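Local coordinates for pyrrolidone-carboxylate peptidase (Deinococcus radiodurans R1, PDB 5Z48), which removes an N-terminal pyroglutamyl (5-oxoprolyl) group from peptides, except as a rule where proline follows, acting as a cysteine exopeptidase, at residues B[69-74]-B[199-204]; B[147-152]-B[167-172]. One frame throughout, in Å; residues are numbered along the deposited sequence. Where two conformers were deposited one is given.

Interaction 1: residues B[69-74]-B[199-204]; sequences LLTGLA and RAVRVA. With PCA (pyroglutamic acid), chain I.
Leu73 reads the lactam of pyroglutamic acid with both polar atoms of its own backbone. Leu73 N donates to ligand OE over 2.8 Å, and ligand N returns an almost straight bond to Leu73 O, also 2.8 Å with an N-H...O angle of 175°. This two-bond pairing holds the five-membered ring against the end of strand 69-73. Beside it, Gly72 CA lies 3.5 Å from ligand OE, close enough that the backbone itself forms part of the pocket wall.

Farther back along the strand, Leu69 and Thr71 turn to helix 199-204, which runs nearly antiparallel to it at 10.6 Å between axes. The side chains meet through carbon atoms over a modest area, and Leu69 CD2 also lies 4.0 Å from Val201 O. With CG of Leu69 anti to the backbone N (chi1 -175°), the branch CD2 reaches the helix between two residues one turn apart: it is 4.2 Å from Ala204 CB and 4.3 Å from Val201 CG1. Thr71 contributes its methyl, CG2 meeting Val201 CG1 at 4.3 Å, while its hydroxyl is satisfied by Thr9 O on the neighbouring strand 5-11. Leu8 of that strand and Leu29 of helix 21-29 also pack on Val201. The arrangement is that of an alpha/beta fold, with a helix covering one face of the sheet and the substrate pocket at the C-terminal end of a central strand.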
# COMPACT_ATOMS: atom_id res chain seq x y z
N LEU B 69 17.42 15.35 19.31
CA LEU B 69 16.53 14.33 18.75
C LEU B 69 15.11 14.91 18.60
O LEU B 69 14.37 15.02 19.58
CB LEU B 69 16.55 13.06 19.61
CG LEU B 69 15.73 11.88 19.04
CD1 LEU B 69 16.13 11.51 17.63
CD2 LEU B 69 15.93 10.64 19.93
N LEU B 70 14.73 15.28 17.38
CA LEU B 70 13.40 15.81 17.11
C LEU B 70 12.51 14.65 16.67
O LEU B 70 12.93 13.85 15.81
CB LEU B 70 13.49 16.84 15.99
CG LEU B 70 14.57 17.93 16.14
CD1 LEU B 70 14.65 18.68 14.77
CD2 LEU B 70 14.27 18.90 17.25
N THR B 71 11.30 14.54 17.23
CA THR B 71 10.42 13.43 16.86
C THR B 71 9.03 13.94 16.45
O THR B 71 8.57 15.03 16.84
CB THR B 71 10.28 12.38 17.99
OG1 THR B 71 9.44 12.84 19.05
CG2 THR B 71 11.65 12.06 18.58
N GLY B 72 8.31 13.08 15.71
CA GLY B 72 7.00 13.47 15.22
C GLY B 72 6.29 12.25 14.68
O GLY B 72 6.92 11.21 14.42
N LEU B 73 4.98 12.41 14.47
CA LEU B 73 4.12 11.35 13.92
C LEU B 73 4.23 11.27 12.39
O LEU B 73 4.19 12.29 11.70
CB LEU B 73 2.68 11.63 14.32
CG LEU B 73 1.57 10.76 13.70
CD1 LEU B 73 1.68 9.30 14.10
CD2 LEU B 73 0.21 11.32 14.11
N ALA B 74 4.35 10.05 11.87
CA ALA B 74 4.19 9.79 10.43
C ALA B 74 3.08 8.75 10.29
O ALA B 74 3.36 7.58 10.10
CB ALA B 74 5.49 9.29 9.78
N ARG B 199 9.86 3.18 23.72
CA ARG B 199 11.09 2.40 23.80
C ARG B 199 11.99 2.66 22.60
O ARG B 199 13.21 2.75 22.74
CB ARG B 199 10.76 0.92 23.92
CG ARG B 199 12.00 0.09 24.27
CD ARG B 199 11.62 -1.34 24.61
NE ARG B 199 10.97 -2.05 23.49
CZ ARG B 199 11.62 -2.88 22.65
NH1 ARG B 199 12.92 -3.14 22.80
NH2 ARG B 199 10.95 -3.51 21.68
N ALA B 200 11.40 2.79 21.39
CA ALA B 200 12.22 3.07 20.21
C ALA B 200 12.91 4.42 20.33
O ALA B 200 14.08 4.57 19.95
CB ALA B 200 11.34 3.03 18.93
N VAL B 201 12.20 5.42 20.84
CA VAL B 201 12.82 6.74 21.02
C VAL B 201 13.93 6.66 22.05
O VAL B 201 15.02 7.25 21.87
CB VAL B 201 11.73 7.77 21.39
CG1 VAL B 201 12.33 9.15 21.67
CG2 VAL B 201 10.72 7.86 20.25
N ARG B 202 13.69 5.94 23.14
CA ARG B 202 14.69 5.76 24.21
C ARG B 202 15.95 5.08 23.67
O ARG B 202 17.07 5.53 23.94
CB ARG B 202 14.09 4.92 25.34
CG ARG B 202 15.10 4.74 26.49
CD ARG B 202 14.60 3.87 27.61
NE ARG B 202 15.63 3.71 28.65
CZ ARG B 202 15.37 3.55 29.95
NH1 ARG B 202 14.11 3.55 30.37
NH2 ARG B 202 16.36 3.40 30.83
N VAL B 203 15.78 4.01 22.90
CA VAL B 203 16.93 3.29 22.35
C VAL B 203 17.73 4.19 21.40
O VAL B 203 18.97 4.17 21.42
CB VAL B 203 16.44 1.98 21.68
CG1 VAL B 203 17.56 1.26 20.88
CG2 VAL B 203 15.95 1.04 22.75
N ALA B 204 17.04 5.00 20.60
CA ALA B 204 17.74 5.95 19.74
C ALA B 204 18.51 6.96 20.56
O ALA B 204 19.67 7.25 20.24
CB ALA B 204 16.76 6.66 18.79
N PCA I . 3.83 15.02 12.12
CA PCA I . 3.68 16.09 11.14
CB PCA I . 3.63 17.42 11.90
CG PCA I . 3.61 17.10 13.40
CD PCA I . 3.80 15.61 13.43
OE PCA I . 3.90 14.99 14.50
C PCA I . 4.79 15.99 10.07
O PCA I . 5.26 16.98 9.50
OXT PCA I . 5.28 14.87 9.78

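Interaction 2: residues B[147-152]-B[167-172]. With PCA (pyroglutamic acid), chain I.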
# COMPACT_ATOMS: atom_id res chain seq x y z
N ASN B 147 9.57 18.31 8.79
CA ASN B 147 10.70 18.71 7.96
C ASN B 147 11.18 20.11 8.29
O ASN B 147 12.39 20.37 8.35
CB ASN B 147 10.28 18.65 6.51
CG ASN B 147 11.38 19.16 5.58
OD1 ASN B 147 12.34 18.41 5.31
ND2 ASN B 147 11.26 20.40 5.13
N PHE B 148 10.24 21.04 8.49
CA PHE B 148 10.61 22.43 8.80
C PHE B 148 11.52 22.48 10.02
O PHE B 148 12.54 23.18 9.97
CB PHE B 148 9.35 23.28 9.00
CG PHE B 148 9.64 24.65 9.54
CD1 PHE B 148 9.72 24.88 10.92
CD2 PHE B 148 9.90 25.68 8.65
CE1 PHE B 148 10.03 26.14 11.42
CE2 PHE B 148 10.21 26.97 9.15
CZ PHE B 148 10.28 27.17 10.53
N VAL B 149 11.19 21.76 11.11
CA VAL B 149 12.01 21.92 12.32
C VAL B 149 13.35 21.22 12.16
O VAL B 149 14.36 21.66 12.75
CB VAL B 149 11.28 21.49 13.61
CG1 VAL B 149 10.07 22.40 13.93
CG2 VAL B 149 10.87 20.00 13.61
N LEU B 150 13.41 20.17 11.33
CA LEU B 150 14.67 19.49 11.06
C LEU B 150 15.62 20.43 10.34
O LEU B 150 16.75 20.65 10.79
CB LEU B 150 14.42 18.23 10.23
CG LEU B 150 15.67 17.46 9.81
CD1 LEU B 150 16.53 17.05 11.04
CD2 LEU B 150 15.33 16.26 8.95
N TYR B 151 15.14 21.06 9.25
CA TYR B 151 15.94 22.05 8.55
C TYR B 151 16.29 23.21 9.48
O TYR B 151 17.45 23.66 9.52
CB TYR B 151 15.18 22.55 7.31
CG TYR B 151 15.95 23.54 6.49
CD1 TYR B 151 16.01 24.90 6.83
CD2 TYR B 151 16.65 23.14 5.34
CE1 TYR B 151 16.76 25.81 6.09
CE2 TYR B 151 17.38 24.04 4.57
CZ TYR B 151 17.44 25.38 4.95
OH TYR B 151 18.18 26.28 4.22
N HIS B 152 15.30 23.72 10.21
CA HIS B 152 15.53 24.86 11.10
C HIS B 152 16.64 24.57 12.12
O HIS B 152 17.54 25.41 12.34
CB HIS B 152 14.23 25.19 11.82
CG HIS B 152 14.34 26.32 12.77
ND1 HIS B 152 14.03 27.62 12.43
CD2 HIS B 152 14.72 26.35 14.07
CE1 HIS B 152 14.21 28.41 13.48
NE2 HIS B 152 14.65 27.66 14.48
N CYS B 167 22.32 16.02 15.28
CA CYS B 167 20.95 16.52 15.22
C CYS B 167 20.20 15.81 14.11
O CYS B 167 20.71 15.67 12.98
CB CYS B 167 20.96 18.04 14.96
SG CYS B 167 19.34 18.80 14.73
N GLY B 168 19.02 15.33 14.44
CA GLY B 168 18.19 14.71 13.43
C GLY B 168 16.75 14.54 13.84
O GLY B 168 16.30 15.11 14.85
N PHE B 169 16.02 13.80 12.99
CA PHE B 169 14.59 13.61 13.13
C PHE B 169 14.23 12.13 13.14
O PHE B 169 14.74 11.34 12.34
CB PHE B 169 13.79 14.32 12.02
CG PHE B 169 12.38 14.65 12.47
CD1 PHE B 169 11.35 13.65 12.45
CD2 PHE B 169 12.09 15.89 13.01
CE1 PHE B 169 10.12 13.95 12.93
CE2 PHE B 169 10.85 16.18 13.52
CZ PHE B 169 9.86 15.20 13.51
N LEU B 170 13.32 11.78 14.05
CA LEU B 170 12.82 10.42 14.22
C LEU B 170 11.29 10.46 14.06
O LEU B 170 10.58 11.04 14.89
CB LEU B 170 13.27 9.90 15.61
CG LEU B 170 13.09 8.43 15.94
CD1 LEU B 170 13.69 8.10 17.29
CD2 LEU B 170 11.69 7.98 15.91
N HIS B 171 10.78 9.88 12.95
CA HIS B 171 9.33 9.78 12.71
C HIS B 171 8.82 8.47 13.29
O HIS B 171 9.45 7.42 13.10
CB HIS B 171 9.04 9.82 11.21
CG HIS B 171 8.58 11.17 10.70
ND1 HIS B 171 9.21 11.82 9.65
CD2 HIS B 171 7.56 11.96 11.09
CE1 HIS B 171 8.57 12.95 9.41
NE2 HIS B 171 7.56 13.07 10.26
N VAL B 172 7.67 8.53 13.97
CA VAL B 172 7.12 7.33 14.60
C VAL B 172 5.76 6.99 13.99
O VAL B 172 5.02 7.89 13.57
CB VAL B 172 7.01 7.49 16.14
CG1 VAL B 172 8.38 7.90 16.74
CG2 VAL B 172 5.92 8.50 16.55
N PCA I . 3.83 15.02 12.12
CA PCA I . 3.68 16.09 11.14
CB PCA I . 3.63 17.42 11.90
CG PCA I . 3.61 17.10 13.40
CD PCA I . 3.80 15.61 13.43
OE PCA I . 3.90 14.99 14.50
C PCA I . 4.79 15.99 10.07
O PCA I . 5.26 16.98 9.50
OXT PCA I . 5.28 14.87 9.78
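Leu150 sets its methyls against strand 167-172, on the backbone of Gly168 and the CB of Phe169. Its CD1 lies 3.7 Å from Gly168 CA, and CD2 sits 3.9 Å from Phe169 CB. CG is anti to the backbone N of Leu150 (chi1 177°), which sends the branched tip from the helix down to the strand. One residue earlier, Val149 CG2 touches Phe169 CE2 at 3.8 Å, coming in at the edge of the ring near its plane. This cluster is buried and tight, and it joins helix 147-152 to the sheet with the two axes nearly antiparallel and 8.3 Å apart.

Toward the ends the fit relaxes. Cys167 SG stays 5.0 Å from Leu150 CD1 and packs instead on Ala153 and Leu157 farther along the same helix, while His152, itself partly exposed, has NE2 hydrogen-bonded to Thr57 OG1. His171 likewise does not touch 147-152. In the conformer described, its ring has Phe169 CE1 over the centre of one face, 3.7 Å above the plane, so the phenyl ring links the helix packing to the imidazole.

In the same conformer, ligand OXT lies at the edge of the imidazole, and His171 NE2 donates to it over 2.9 Å at 156°, while ND1 is hydrogen-bonded to Glu83 OE2. Leu150 and Phe169 both pack on Glu83, and Phe169 also touches Cys146. Phe169 thus carries the apolar cluster onto one face of a histidine whose two nitrogens bond to Glu83 and to the bound carboxylate, consistent with the Cys146-His171-Glu83 triad of a thiol peptidase.

How the interactions relate
The two contacts, 11 Å apart between centres, share one mixed sheet, in which strands 67-73 and 167-172 are parallel neighbours. Probable hydrogen bonds from Leu170 N to Leu70 O (2.7 Å) and from Val172 N to Gly72 O (2.8 Å) sew the strands together. Helix 194-211 covers one face of this core in interaction 1, and helix 145-159 covers the opposite face in interaction 2. Along the chain, interaction 2 is nested inside the loop closed by interaction 1. Both strands reach pyroglutamic acid at their C-terminal ends: one recognises the lactam, the other meets the carboxylate, bringing substrate recognition and the probable catalytic histidine side by side.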